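Methyltransferase (Streptococcus mutans, PDB 2B78) is of undetermined function but probably transfers methyl groups from S-adenosyl-L-methionine, perhaps to RNA. Local coordinates at residues 43-51 with 60-68; 112-120 with 187-197. One frame throughout, in Å; residues are numbered along the deposited sequence.

Contact 1 (43-51 with 60-68) belongs to the N-terminal PUA-like region, whereas contact 2 (112-120 with 187-197) joins the next sheet along the chain to a loop of the methyltransferase part. They follow one another in sequence, with centres 32 Å apart and nearest atoms about 12 Å apart, so they do not touch. Only contact 2 approaches the cofactor site: the side chain of Thr193 lies about 9 Å from that of Arg246, a residue of the S-adenosyl-L-homocysteine site, which is empty in this chain, and Asp189 of the same loop forms a salt bridge with Arg246. Contact 1 lies away from that site, about 28 Å from the chain centre to its own centre.

Contact 1: 43-51 with 60-68; sequences DIFLGTAYL and WLISPKKVS
Tyr50 and Trp60 lie side by side and point the same way from a hydrogen-bonded pair of the antiparallel beta hairpin formed by strands 45-54 and 57-63 in the PUA-like region. Their rings are inclined at 50°, and Trp60 CD1 comes within 3.6 Å of Tyr50 CZ. The indole NE1 is hydrogen-bonded to Gln54 OE1, and Tyr50 OH to Gly108 O and Asn125 ND2. Ile62 crosses Tyr50 at about a right angle and brings CD1 to the edge of its ring.

A classic beta bulge sets Ile62 and Ser63 both opposite Thr48, whose carbonyl oxygen accepts from Ile62 N at 2.7 Å and from Ser63 N at 3.1 Å. Beyond the bulge the chain turns at Pro64, where Ser63 OG accepts from Lys65 N in an ST turn. The Phe45 ring, with CG anti to the backbone N (chi1 -179°), reaches this turn and meets Lys65 C at its edge, while Gly47 N lies over one face. A water donates to both Phe45 O and Pro64 O. With chi1 at -61°, Thr48 OG1 stands beside its own backbone N and donates to Lys65 O at 2.6 Å.

Contact 2: 112-120 with 187-197; sequences IDCYGDFVL and LNDGLMTGIFL
The CD2 methyl of Leu187 rests over one face of the Tyr115 ring, 3.9 Å from the ring centroid and 23° off the normal, in a CH-pi contact displaced toward the rim. The tyrosine projects from a beta hairpin, strands 110-115 and 118-123 joined by a type II' turn from Tyr115 to Phe118, into the loop that leads from strand 181-185 to helix 200-210 of the methyltransferase part.

The two methyls of Leu187 divide their work. While CD2 covers Tyr115, CD1 packs against Phe118 CB at 3.7 Å, so that this one side chain bridges the residues at the two ends of the turn. Leu120, two residues further along the hairpin, extends with CG anti to its backbone N (chi1 -178°) and meets Thr193 tip to tip, Leu120 CD2 lying 3.6 Å from Thr193 CG2.

Around the remainder of the phenol, Ile195 CG2 approaches the ring edge at CE1, and Leu197 CD1 packs obliquely 3.9 Å from Tyr115 CZ. The loop thus meets the ring with apolar groups from Leu187 at one end of 187-197 and from Ile195 and Leu197 at the other. Val185 of strand 181-185 also touches Tyr115. Nearby, Asp113 forms a salt bridge with Arg98 of the adjacent strand 96-101.

Next to Thr193, the backbone of Gly194 is hydrogen-bonded to Tyr222 OH and Thr223 OG1. A chi1 of 67° sets Thr193 OG1 between its backbone N and carbonyl carbon and leaves CG2 to face Leu120. The buried phenol thus finds a polar partner amid the leucines: Tyr115 OH and Thr193 OG1 share a hydrogen bond of 2.6 Å.

Contact 1: 43-51 with 60-68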
ATOM      1  N   ASP A  43      34.378  -6.787  15.531  1.00 31.70           N
ATOM      2  CA  ASP A  43      34.080  -5.854  16.612  1.00 32.62           C
ATOM      3  C   ASP A  43      34.001  -4.402  16.162  1.00 31.88           C
ATOM      4  O   ASP A  43      34.295  -3.491  16.940  1.00 32.54           O
ATOM      5  CB  ASP A  43      35.124  -5.979  17.720  1.00 34.63           C
ATOM      6  CG  ASP A  43      35.138  -7.354  18.348  1.00 38.21           C
ATOM      7  OD1 ASP A  43      34.082  -7.779  18.863  1.00 40.19           O
ATOM      8  OD2 ASP A  43      36.206  -8.009  18.327  1.00 40.27           O
ATOM      9  N   ILE A  44      33.612  -4.184  14.910  1.00 30.99           N
ATOM     10  CA  ILE A  44      33.491  -2.828  14.391  1.00 29.55           C
ATOM     11  C   ILE A  44      32.039  -2.367  14.509  1.00 28.19           C
ATOM     12  O   ILE A  44      31.116  -3.127  14.229  1.00 26.32           O
ATOM     13  CB  ILE A  44      33.920  -2.743  12.912  1.00 29.76           C
ATOM     14  CG1 ILE A  44      35.331  -3.319  12.741  1.00 31.26           C
ATOM     15  CG2 ILE A  44      33.863  -1.299  12.441  1.00 29.40           C
ATOM     16  CD1 ILE A  44      36.396  -2.653  13.597  1.00 31.08           C
ATOM     17  N   PHE A  45      31.848  -1.118  14.929  1.00 27.34           N
ATOM     18  CA  PHE A  45      30.510  -0.556  15.101  1.00 26.27           C
ATOM     19  C   PHE A  45      29.807  -0.353  13.764  1.00 25.78           C
ATOM     20  O   PHE A  45      30.318   0.348  12.888  1.00 26.25           O
ATOM     21  CB  PHE A  45      30.601   0.779  15.842  1.00 24.97           C
ATOM     22  CG  PHE A  45      29.271   1.425  16.096  1.00 23.24           C
ATOM     23  CD1 PHE A  45      28.326   0.807  16.909  1.00 21.76           C
ATOM     24  CD2 PHE A  45      28.965   2.656  15.526  1.00 22.47           C
ATOM     25  CE1 PHE A  45      27.094   1.405  17.151  1.00 22.66           C
ATOM     26  CE2 PHE A  45      27.733   3.266  15.761  1.00 22.71           C
ATOM     27  CZ  PHE A  45      26.795   2.638  16.577  1.00 22.67           C
ATOM     28  N   LEU A  46      28.630  -0.956  13.612  1.00 24.86           N
ATOM     29  CA  LEU A  46      27.872  -0.841  12.366  1.00 24.97           C
ATOM     30  C   LEU A  46      26.642   0.052  12.488  1.00 23.72           C
ATOM     31  O   LEU A  46      26.021   0.402  11.480  1.00 24.56           O
ATOM     32  CB  LEU A  46      27.448  -2.230  11.876  1.00 25.25           C
ATOM     33  CG  LEU A  46      28.574  -3.216  11.529  1.00 26.29           C
ATOM     34  CD1 LEU A  46      27.974  -4.589  11.254  1.00 25.90           C
ATOM     35  CD2 LEU A  46      29.356  -2.715  10.317  1.00 26.54           C
ATOM     36  N   GLY A  47      26.264   0.407  13.712  1.00 23.20           N
ATOM     37  CA  GLY A  47      25.117   1.286  13.867  1.00 21.48           C
ATOM     38  C   GLY A  47      24.180   1.010  15.017  1.00 20.51           C
ATOM     39  O   GLY A  47      24.322   0.025  15.746  1.00 21.25           O
ATOM     40  N   THR A  48      23.205   1.902  15.170  1.00 19.67           N
ATOM     41  CA  THR A  48      22.194   1.802  16.216  1.00 18.86           C
ATOM     42  C   THR A  48      20.953   1.210  15.572  1.00 17.93           C
ATOM     43  O   THR A  48      20.612   1.571  14.450  1.00 20.02           O
ATOM     44  CB  THR A  48      21.865   3.205  16.785  1.00 18.90           C
ATOM     45  OG1 THR A  48      23.052   3.774  17.356  1.00 17.78           O
ATOM     46  CG2 THR A  48      20.779   3.120  17.859  1.00 18.34           C
ATOM     47  N   ALA A  49      20.282   0.297  16.266  1.00 16.40           N
ATOM     48  CA  ALA A  49      19.083  -0.326  15.717  1.00 16.15           C
ATOM     49  C   ALA A  49      18.107  -0.704  16.819  1.00 15.78           C
ATOM     50  O   ALA A  49      18.430  -0.610  18.001  1.00 14.85           O
ATOM     51  CB  ALA A  49      19.471  -1.572  14.923  1.00 15.41           C
ATOM     52  N   TYR A  50      16.904  -1.120  16.432  1.00 15.14           N
ATOM     53  CA  TYR A  50      15.933  -1.559  17.420  1.00 14.50           C
ATOM     54  C   TYR A  50      15.357  -2.892  16.968  1.00 14.59           C
ATOM     55  O   TYR A  50      15.213  -3.152  15.771  1.00 12.41           O
ATOM     56  CB  TYR A  50      14.828  -0.505  17.649  1.00 14.18           C
ATOM     57  CG  TYR A  50      13.693  -0.435  16.639  1.00 14.46           C
ATOM     58  CD1 TYR A  50      12.721  -1.433  16.570  1.00 13.59           C
ATOM     59  CD2 TYR A  50      13.561   0.667  15.792  1.00 15.64           C
ATOM     60  CE1 TYR A  50      11.642  -1.336  15.681  1.00 15.35           C
ATOM     61  CE2 TYR A  50      12.481   0.777  14.900  1.00 14.49           C
ATOM     62  CZ  TYR A  50      11.529  -0.225  14.852  1.00 14.93           C
ATOM     63  OH  TYR A  50      10.456  -0.119  13.994  1.00 14.12           O
ATOM     64  N   LEU A  51      15.059  -3.748  17.938  1.00 15.16           N
ATOM     65  CA  LEU A  51      14.505  -5.056  17.649  1.00 15.44           C
ATOM     66  C   LEU A  51      13.028  -5.115  17.989  1.00 16.00           C
ATOM     67  O   LEU A  51      12.595  -4.588  19.007  1.00 15.21           O
ATOM     68  CB  LEU A  51      15.239  -6.139  18.448  1.00 15.65           C
ATOM     69  CG  LEU A  51      16.747  -6.288  18.240  1.00 15.45           C
ATOM     70  CD1 LEU A  51      17.267  -7.418  19.119  1.00 12.56           C
ATOM     71  CD2 LEU A  51      17.039  -6.573  16.774  1.00 15.26           C
ATOM     72  N   TRP A  60      14.978  -2.981  12.757  1.00 14.79           N
ATOM     73  CA  TRP A  60      15.396  -1.990  11.768  1.00 15.49           C
ATOM     74  C   TRP A  60      16.629  -1.225  12.207  1.00 16.84           C
ATOM     75  O   TRP A  60      16.784  -0.905  13.388  1.00 18.41           O
ATOM     76  CB  TRP A  60      14.299  -0.944  11.543  1.00 11.74           C
ATOM     77  CG  TRP A  60      13.035  -1.463  11.001  1.00 11.34           C
ATOM     78  CD1 TRP A  60      11.946  -1.907  11.709  1.00  9.83           C
ATOM     79  CD2 TRP A  60      12.692  -1.585   9.619  1.00  8.69           C
ATOM     80  NE1 TRP A  60      10.951  -2.295  10.846  1.00 10.65           N
ATOM     81  CE2 TRP A  60      11.382  -2.107   9.558  1.00 10.16           C
ATOM     82  CE3 TRP A  60      13.365  -1.304   8.425  1.00  8.32           C
ATOM     83  CZ2 TRP A  60      10.732  -2.352   8.342  1.00  8.85           C
ATOM     84  CZ3 TRP A  60      12.721  -1.550   7.221  1.00  7.46           C
ATOM     85  CH2 TRP A  60      11.416  -2.069   7.190  1.00  9.05           C
ATOM     86  N   LEU A  61      17.490  -0.906  11.251  1.00 17.65           N
ATOM     87  CA  LEU A  61      18.668  -0.109  11.545  1.00 18.93           C
ATOM     88  C   LEU A  61      18.135   1.311  11.678  1.00 20.32           C
ATOM     89  O   LEU A  61      17.355   1.761  10.839  1.00 19.75           O
ATOM     90  CB  LEU A  61      19.663  -0.161  10.385  1.00 18.19           C
ATOM     91  CG  LEU A  61      20.804   0.861  10.450  1.00 18.40           C
ATOM     92  CD1 LEU A  61      21.770   0.499  11.575  1.00 17.62           C
ATOM     93  CD2 LEU A  61      21.528   0.899   9.114  1.00 19.17           C
ATOM     94  N   ILE A  62      18.544   2.013  12.729  1.00 22.12           N
ATOM     95  CA  ILE A  62      18.103   3.387  12.941  1.00 24.78           C
ATOM     96  C   ILE A  62      19.110   4.353  12.331  1.00 25.44           C
ATOM     97  O   ILE A  62      18.747   5.304  11.641  1.00 25.69           O
ATOM     98  CB  ILE A  62      17.975   3.709  14.443  1.00 26.52           C
ATOM     99  CG1 ILE A  62      16.849   2.873  15.059  1.00 27.18           C
ATOM    100  CG2 ILE A  62      17.721   5.196  14.634  1.00 27.16           C
ATOM    101  CD1 ILE A  62      16.677   3.080  16.549  1.00 29.39           C
ATOM    102  N   SER A  63      20.384   4.100  12.594  1.00 26.19           N
ATOM    103  CA  SER A  63      21.447   4.951  12.080  1.00 26.82           C
ATOM    104  C   SER A  63      22.780   4.221  12.163  1.00 26.60           C
ATOM    105  O   SER A  63      22.937   3.299  12.954  1.00 26.33           O
ATOM    106  CB  SER A  63      21.518   6.240  12.897  1.00 27.17           C
ATOM    107  OG  SER A  63      22.681   6.980  12.567  1.00 29.38           O
ATOM    108  N   PRO A  64      23.748   4.605  11.320  1.00 27.45           N
ATOM    109  CA  PRO A  64      25.059   3.952  11.351  1.00 29.36           C
ATOM    110  C   PRO A  64      25.933   4.556  12.450  1.00 30.57           C
ATOM    111  O   PRO A  64      27.085   4.155  12.641  1.00 31.41           O
ATOM    112  CB  PRO A  64      25.606   4.219   9.951  1.00 28.57           C
ATOM    113  CG  PRO A  64      25.029   5.557   9.632  1.00 29.28           C
ATOM    114  CD  PRO A  64      23.600   5.419  10.101  1.00 28.74           C
ATOM    115  N   LYS A  65      25.366   5.518  13.173  1.00 31.91           N
ATOM    116  CA  LYS A  65      26.072   6.184  14.258  1.00 33.45           C
ATOM    117  C   LYS A  65      25.424   5.875  15.596  1.00 34.26           C
ATOM    118  O   LYS A  65      24.352   5.266  15.660  1.00 33.99           O
ATOM    119  CB  LYS A  65      26.069   7.704  14.052  1.00 33.79           C
ATOM    120  CG  LYS A  65      26.757   8.168  12.782  1.00 35.14           C
ATOM    121  CD  LYS A  65      26.885   9.680  12.746  1.00 36.06           C
ATOM    122  CE  LYS A  65      27.615  10.136  11.491  1.00 36.16           C
ATOM    123  NZ  LYS A  65      27.698  11.619  11.410  1.00 36.19           N
ATOM    124  N   LYS A  66      26.091   6.298  16.665  1.00 33.98           N
ATOM    125  CA  LYS A  66      25.586   6.110  18.014  1.00 34.46           C
ATOM    126  C   LYS A  66      24.612   7.249  18.282  1.00 34.06           C
ATOM    127  O   LYS A  66      25.006   8.413  18.374  1.00 33.86           O
ATOM    128  CB  LYS A  66      26.731   6.170  19.027  1.00 35.90           C
ATOM    129  CG  LYS A  66      26.269   6.269  20.470  1.00 37.96           C
ATOM    130  CD  LYS A  66      27.442   6.478  21.421  1.00 38.92           C
ATOM    131  CE  LYS A  66      26.960   6.733  22.842  1.00 38.44           C
ATOM    132  NZ  LYS A  66      26.138   7.974  22.927  1.00 37.67           N
ATOM    133  N   VAL A  67      23.336   6.916  18.395  1.00 32.55           N
ATOM    134  CA  VAL A  67      22.331   7.932  18.641  1.00 31.18           C
ATOM    135  C   VAL A  67      21.304   7.391  19.617  1.00 31.52           C
ATOM    136  O   VAL A  67      21.238   6.184  19.860  1.00 30.87           O
ATOM    137  CB  VAL A  67      21.628   8.336  17.326  1.00 30.34           C
ATOM    138  CG1 VAL A  67      22.653   8.882  16.334  1.00 29.68           C
ATOM    139  CG2 VAL A  67      20.911   7.141  16.728  1.00 28.65           C
ATOM    140  N   SER A  68      20.519   8.290  20.197  1.00 31.48           N
ATOM    141  CA  SER A  68      19.477   7.892  21.134  1.00 31.23           C
ATOM    142  C   SER A  68      18.149   8.292  20.515  1.00 29.88           C
ATOM    143  O   SER A  68      18.078   9.281  19.784  1.00 29.55           O
ATOM    144  CB  SER A  68      19.668   8.593  22.485  1.00 31.43           C
ATOM    145  OG  SER A  68      19.662   9.998  22.322  1.00 33.02           O
TER
HETATM  146  O   HOH W   1      29.162   2.573  11.566  1.00 38.73           O

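Contact 2: 112-120 with 187-197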
ATOM      1  N   ILE A 112       2.748   7.247   8.174  1.00 13.04           N
ATOM      2  CA  ILE A 112       1.829   8.309   8.549  1.00 13.35           C
ATOM      3  C   ILE A 112       1.209   8.835   7.267  1.00 14.17           C
ATOM      4  O   ILE A 112       1.913   9.201   6.319  1.00 13.58           O
ATOM      5  CB  ILE A 112       2.542   9.480   9.244  1.00 13.72           C
ATOM      6  CG1 ILE A 112       3.354   8.972  10.440  1.00 12.37           C
ATOM      7  CG2 ILE A 112       1.504  10.525   9.679  1.00 14.32           C
ATOM      8  CD1 ILE A 112       4.212  10.034  11.094  1.00 11.63           C
ATOM      9  N   ASP A 113      -0.114   8.859   7.230  1.00 14.97           N
ATOM     10  CA  ASP A 113      -0.805   9.353   6.052  1.00 15.02           C
ATOM     11  C   ASP A 113      -1.606  10.589   6.412  1.00 16.15           C
ATOM     12  O   ASP A 113      -2.003  10.778   7.562  1.00 14.18           O
ATOM     13  CB  ASP A 113      -1.766   8.292   5.499  1.00 13.14           C
ATOM     14  CG  ASP A 113      -1.052   7.041   5.026  1.00 12.93           C
ATOM     15  OD1 ASP A 113      -0.124   7.167   4.201  1.00 12.80           O
ATOM     16  OD2 ASP A 113      -1.429   5.930   5.466  1.00 12.77           O
ATOM     17  N   CYS A 114      -1.823  11.454   5.434  1.00 16.21           N
ATOM     18  CA  CYS A 114      -2.640  12.609   5.695  1.00 17.68           C
ATOM     19  C   CYS A 114      -3.876  12.423   4.831  1.00 16.46           C
ATOM     20  O   CYS A 114      -3.784  12.038   3.655  1.00 15.72           O
ATOM     21  CB  CYS A 114      -1.900  13.903   5.356  1.00 20.20           C
ATOM     22  SG  CYS A 114      -1.790  14.307   3.620  1.00 26.56           S
ATOM     23  N   TYR A 115      -5.032  12.645   5.443  1.00 15.37           N
ATOM     24  CA  TYR A 115      -6.316  12.529   4.777  1.00 13.62           C
ATOM     25  C   TYR A 115      -7.038  13.842   5.001  1.00 14.81           C
ATOM     26  O   TYR A 115      -7.789  13.985   5.961  1.00 14.81           O
ATOM     27  CB  TYR A 115      -7.130  11.386   5.390  1.00 12.03           C
ATOM     28  CG  TYR A 115      -6.775  10.003   4.888  1.00 10.19           C
ATOM     29  CD1 TYR A 115      -7.462   9.436   3.808  1.00 10.82           C
ATOM     30  CD2 TYR A 115      -5.768   9.252   5.497  1.00  8.48           C
ATOM     31  CE1 TYR A 115      -7.157   8.140   3.352  1.00  9.00           C
ATOM     32  CE2 TYR A 115      -5.455   7.964   5.043  1.00  9.81           C
ATOM     33  CZ  TYR A 115      -6.158   7.418   3.975  1.00  8.09           C
ATOM     34  OH  TYR A 115      -5.882   6.131   3.562  1.00  8.81           O
ATOM     35  N   GLY A 116      -6.810  14.810   4.121  1.00 15.53           N
ATOM     36  CA  GLY A 116      -7.461  16.094   4.292  1.00 15.19           C
ATOM     37  C   GLY A 116      -6.897  16.825   5.496  1.00 15.95           C
ATOM     38  O   GLY A 116      -5.696  17.099   5.559  1.00 14.79           O
ATOM     39  N   ASP A 117      -7.758  17.126   6.463  1.00 16.22           N
ATOM     40  CA  ASP A 117      -7.334  17.838   7.667  1.00 16.58           C
ATOM     41  C   ASP A 117      -6.900  16.933   8.817  1.00 15.98           C
ATOM     42  O   ASP A 117      -6.525  17.418   9.883  1.00 16.50           O
ATOM     43  CB  ASP A 117      -8.457  18.749   8.155  1.00 17.99           C
ATOM     44  CG  ASP A 117      -8.768  19.864   7.178  1.00 19.98           C
ATOM     45  OD1 ASP A 117      -7.832  20.604   6.798  1.00 19.52           O
ATOM     46  OD2 ASP A 117      -9.947  20.001   6.796  1.00 21.34           O
ATOM     47  N   PHE A 118      -6.939  15.624   8.597  1.00 14.78           N
ATOM     48  CA  PHE A 118      -6.570  14.662   9.627  1.00 14.34           C
ATOM     49  C   PHE A 118      -5.410  13.765   9.207  1.00 14.56           C
ATOM     50  O   PHE A 118      -5.164  13.562   8.016  1.00 14.67           O
ATOM     51  CB  PHE A 118      -7.791  13.802   9.970  1.00 14.55           C
ATOM     52  CG  PHE A 118      -8.935  14.586  10.547  1.00 15.59           C
ATOM     53  CD1 PHE A 118      -9.024  14.809  11.918  1.00 15.05           C
ATOM     54  CD2 PHE A 118      -9.906  15.139   9.713  1.00 15.46           C
ATOM     55  CE1 PHE A 118     -10.065  15.574  12.449  1.00 14.18           C
ATOM     56  CE2 PHE A 118     -10.947  15.904  10.236  1.00 14.72           C
ATOM     57  CZ  PHE A 118     -11.022  16.119  11.606  1.00 14.62           C
ATOM     58  N   VAL A 119      -4.688  13.240  10.191  1.00 14.42           N
ATOM     59  CA  VAL A 119      -3.571  12.355   9.907  1.00 15.70           C
ATOM     60  C   VAL A 119      -3.844  10.974  10.466  1.00 15.87           C
ATOM     61  O   VAL A 119      -4.648  10.811  11.394  1.00 16.76           O
ATOM     62  CB  VAL A 119      -2.248  12.890  10.492  1.00 16.97           C
ATOM     63  CG1 VAL A 119      -1.874  14.166   9.788  1.00 18.47           C
ATOM     64  CG2 VAL A 119      -2.377  13.131  11.990  1.00 18.43           C
ATOM     65  N   LEU A 120      -3.180   9.978   9.888  1.00 15.54           N
ATOM     66  CA  LEU A 120      -3.342   8.599  10.317  1.00 15.25           C
ATOM     67  C   LEU A 120      -1.987   7.930  10.528  1.00 15.56           C
ATOM     68  O   LEU A 120      -1.219   7.744   9.585  1.00 16.65           O
ATOM     69  CB  LEU A 120      -4.153   7.815   9.279  1.00 12.64           C
ATOM     70  CG  LEU A 120      -4.422   6.349   9.641  1.00 13.93           C
ATOM     71  CD1 LEU A 120      -5.351   6.283  10.856  1.00 12.87           C
ATOM     72  CD2 LEU A 120      -5.043   5.627   8.452  1.00 13.92           C
ATOM     73  N   LEU A 187     -11.591   6.968   8.831  1.00 12.12           N
ATOM     74  CA  LEU A 187     -10.355   6.775   9.581  1.00 12.96           C
ATOM     75  C   LEU A 187     -10.413   5.960  10.858  1.00 14.25           C
ATOM     76  O   LEU A 187      -9.363   5.653  11.431  1.00 12.79           O
ATOM     77  CB  LEU A 187      -9.735   8.137   9.922  1.00 11.18           C
ATOM     78  CG  LEU A 187      -9.277   9.007   8.757  1.00 11.23           C
ATOM     79  CD1 LEU A 187      -8.560  10.234   9.305  1.00 11.07           C
ATOM     80  CD2 LEU A 187      -8.353   8.196   7.851  1.00 10.24           C
ATOM     81  N   ASN A 188     -11.606   5.594  11.312  1.00 14.43           N
ATOM     82  CA  ASN A 188     -11.676   4.844  12.557  1.00 16.98           C
ATOM     83  C   ASN A 188     -12.563   3.604  12.488  1.00 18.14           C
ATOM     84  O   ASN A 188     -13.247   3.255  13.453  1.00 19.32           O
ATOM     85  CB  ASN A 188     -12.126   5.780  13.677  1.00 16.60           C
ATOM     86  CG  ASN A 188     -11.824   5.225  15.050  1.00 18.60           C
ATOM     87  OD1 ASN A 188     -10.751   4.664  15.279  1.00 18.60           O
ATOM     88  ND2 ASN A 188     -12.765   5.384  15.977  1.00 19.19           N
ATOM     89  N   ASP A 189     -12.533   2.930  11.345  1.00 18.94           N
ATOM     90  CA  ASP A 189     -13.325   1.720  11.153  1.00 19.70           C
ATOM     91  C   ASP A 189     -12.459   0.585  10.598  1.00 19.87           C
ATOM     92  O   ASP A 189     -12.344   0.407   9.382  1.00 18.61           O
ATOM     93  CB  ASP A 189     -14.502   2.020  10.220  1.00 19.92           C
ATOM     94  CG  ASP A 189     -15.282   0.777   9.839  1.00 21.36           C
ATOM     95  OD1 ASP A 189     -15.203  -0.234  10.574  1.00 22.77           O
ATOM     96  OD2 ASP A 189     -15.985   0.819   8.805  1.00 22.86           O
ATOM     97  N   GLY A 190     -11.838  -0.173  11.499  1.00 20.14           N
ATOM     98  CA  GLY A 190     -10.994  -1.279  11.082  1.00 19.80           C
ATOM     99  C   GLY A 190      -9.605  -0.832  10.668  1.00 21.00           C
ATOM    100  O   GLY A 190      -9.214   0.305  10.924  1.00 21.53           O
ATOM    101  N   LEU A 191      -8.866  -1.728  10.022  1.00 21.66           N
ATOM    102  CA  LEU A 191      -7.507  -1.443   9.576  1.00 24.23           C
ATOM    103  C   LEU A 191      -7.431  -0.609   8.305  1.00 24.38           C
ATOM    104  O   LEU A 191      -6.472   0.136   8.113  1.00 25.54           O
ATOM    105  CB  LEU A 191      -6.734  -2.747   9.344  1.00 25.35           C
ATOM    106  CG  LEU A 191      -6.323  -3.575  10.563  1.00 27.49           C
ATOM    107  CD1 LEU A 191      -5.523  -4.787  10.104  1.00 28.18           C
ATOM    108  CD2 LEU A 191      -5.491  -2.722  11.510  1.00 27.46           C
ATOM    109  N   MET A 192      -8.433  -0.732   7.440  1.00 24.40           N
ATOM    110  CA  MET A 192      -8.430   0.003   6.179  1.00 24.74           C
ATOM    111  C   MET A 192      -9.214   1.303   6.234  1.00 22.89           C
ATOM    112  O   MET A 192     -10.009   1.520   7.145  1.00 21.87           O
ATOM    113  CB  MET A 192      -8.947  -0.908   5.065  1.00 27.12           C
ATOM    114  CG  MET A 192      -8.139  -2.202   4.972  1.00 29.94           C
ATOM    115  SD  MET A 192      -8.744  -3.311   3.697  1.00 35.41           S
ATOM    116  CE  MET A 192     -10.334  -3.798   4.458  1.00 31.41           C
ATOM    117  N   THR A 193      -8.990   2.155   5.236  1.00 21.14           N
ATOM    118  CA  THR A 193      -9.609   3.470   5.176  1.00 19.07           C
ATOM    119  C   THR A 193     -10.562   3.740   4.019  1.00 18.93           C
ATOM    120  O   THR A 193     -11.007   4.873   3.858  1.00 19.28           O
ATOM    121  CB  THR A 193      -8.527   4.534   5.088  1.00 19.43           C
ATOM    122  OG1 THR A 193      -7.867   4.409   3.819  1.00 19.36           O
ATOM    123  CG2 THR A 193      -7.520   4.355   6.196  1.00 17.83           C
ATOM    124  N   GLY A 194     -10.853   2.736   3.197  1.00 17.89           N
ATOM    125  CA  GLY A 194     -11.756   2.956   2.077  1.00 17.14           C
ATOM    126  C   GLY A 194     -11.011   3.159   0.773  1.00 16.86           C
ATOM    127  O   GLY A 194     -11.611   3.172  -0.303  1.00 17.20           O
ATOM    128  N   ILE A 195      -9.699   3.350   0.863  1.00 16.34           N
ATOM    129  CA  ILE A 195      -8.895   3.537  -0.330  1.00 16.13           C
ATOM    130  C   ILE A 195      -7.434   3.205  -0.047  1.00 14.91           C
ATOM    131  O   ILE A 195      -6.972   3.280   1.104  1.00 15.68           O
ATOM    132  CB  ILE A 195      -9.008   4.994  -0.865  1.00 16.19           C
ATOM    133  CG1 ILE A 195      -8.357   5.093  -2.253  1.00 16.70           C
ATOM    134  CG2 ILE A 195      -8.291   5.964   0.072  1.00 15.31           C
ATOM    135  CD1 ILE A 195      -8.665   6.397  -2.990  1.00 14.06           C
ATOM    136  N   PHE A 196      -6.715   2.790  -1.085  1.00 14.80           N
ATOM    137  CA  PHE A 196      -5.293   2.508  -0.941  1.00 14.65           C
ATOM    138  C   PHE A 196      -4.608   3.594  -1.739  1.00 14.06           C
ATOM    139  O   PHE A 196      -4.618   3.589  -2.971  1.00 15.66           O
ATOM    140  CB  PHE A 196      -4.953   1.114  -1.471  1.00 16.59           C
ATOM    141  CG  PHE A 196      -5.247   0.019  -0.480  1.00 17.01           C
ATOM    142  CD1 PHE A 196      -4.334  -0.283   0.530  1.00 16.46           C
ATOM    143  CD2 PHE A 196      -6.463  -0.648  -0.506  1.00 15.67           C
ATOM    144  CE1 PHE A 196      -4.633  -1.231   1.509  1.00 16.51           C
ATOM    145  CE2 PHE A 196      -6.776  -1.598   0.468  1.00 17.65           C
ATOM    146  CZ  PHE A 196      -5.856  -1.888   1.478  1.00 16.76           C
ATOM    147  N   LEU A 197      -4.031   4.546  -1.019  1.00 12.33           N
ATOM    148  CA  LEU A 197      -3.380   5.686  -1.636  1.00 12.61           C
ATOM    149  C   LEU A 197      -2.227   5.338  -2.556  1.00 12.02           C
ATOM    150  O   LEU A 197      -1.942   6.087  -3.492  1.00 11.56           O
ATOM    151  CB  LEU A 197      -2.900   6.665  -0.550  1.00 11.18           C
ATOM    152  CG  LEU A 197      -3.989   7.263   0.362  1.00 12.55           C
ATOM    153  CD1 LEU A 197      -3.343   8.183   1.388  1.00 12.26           C
ATOM    154  CD2 LEU A 197      -5.001   8.041  -0.462  1.00  8.29           C
TER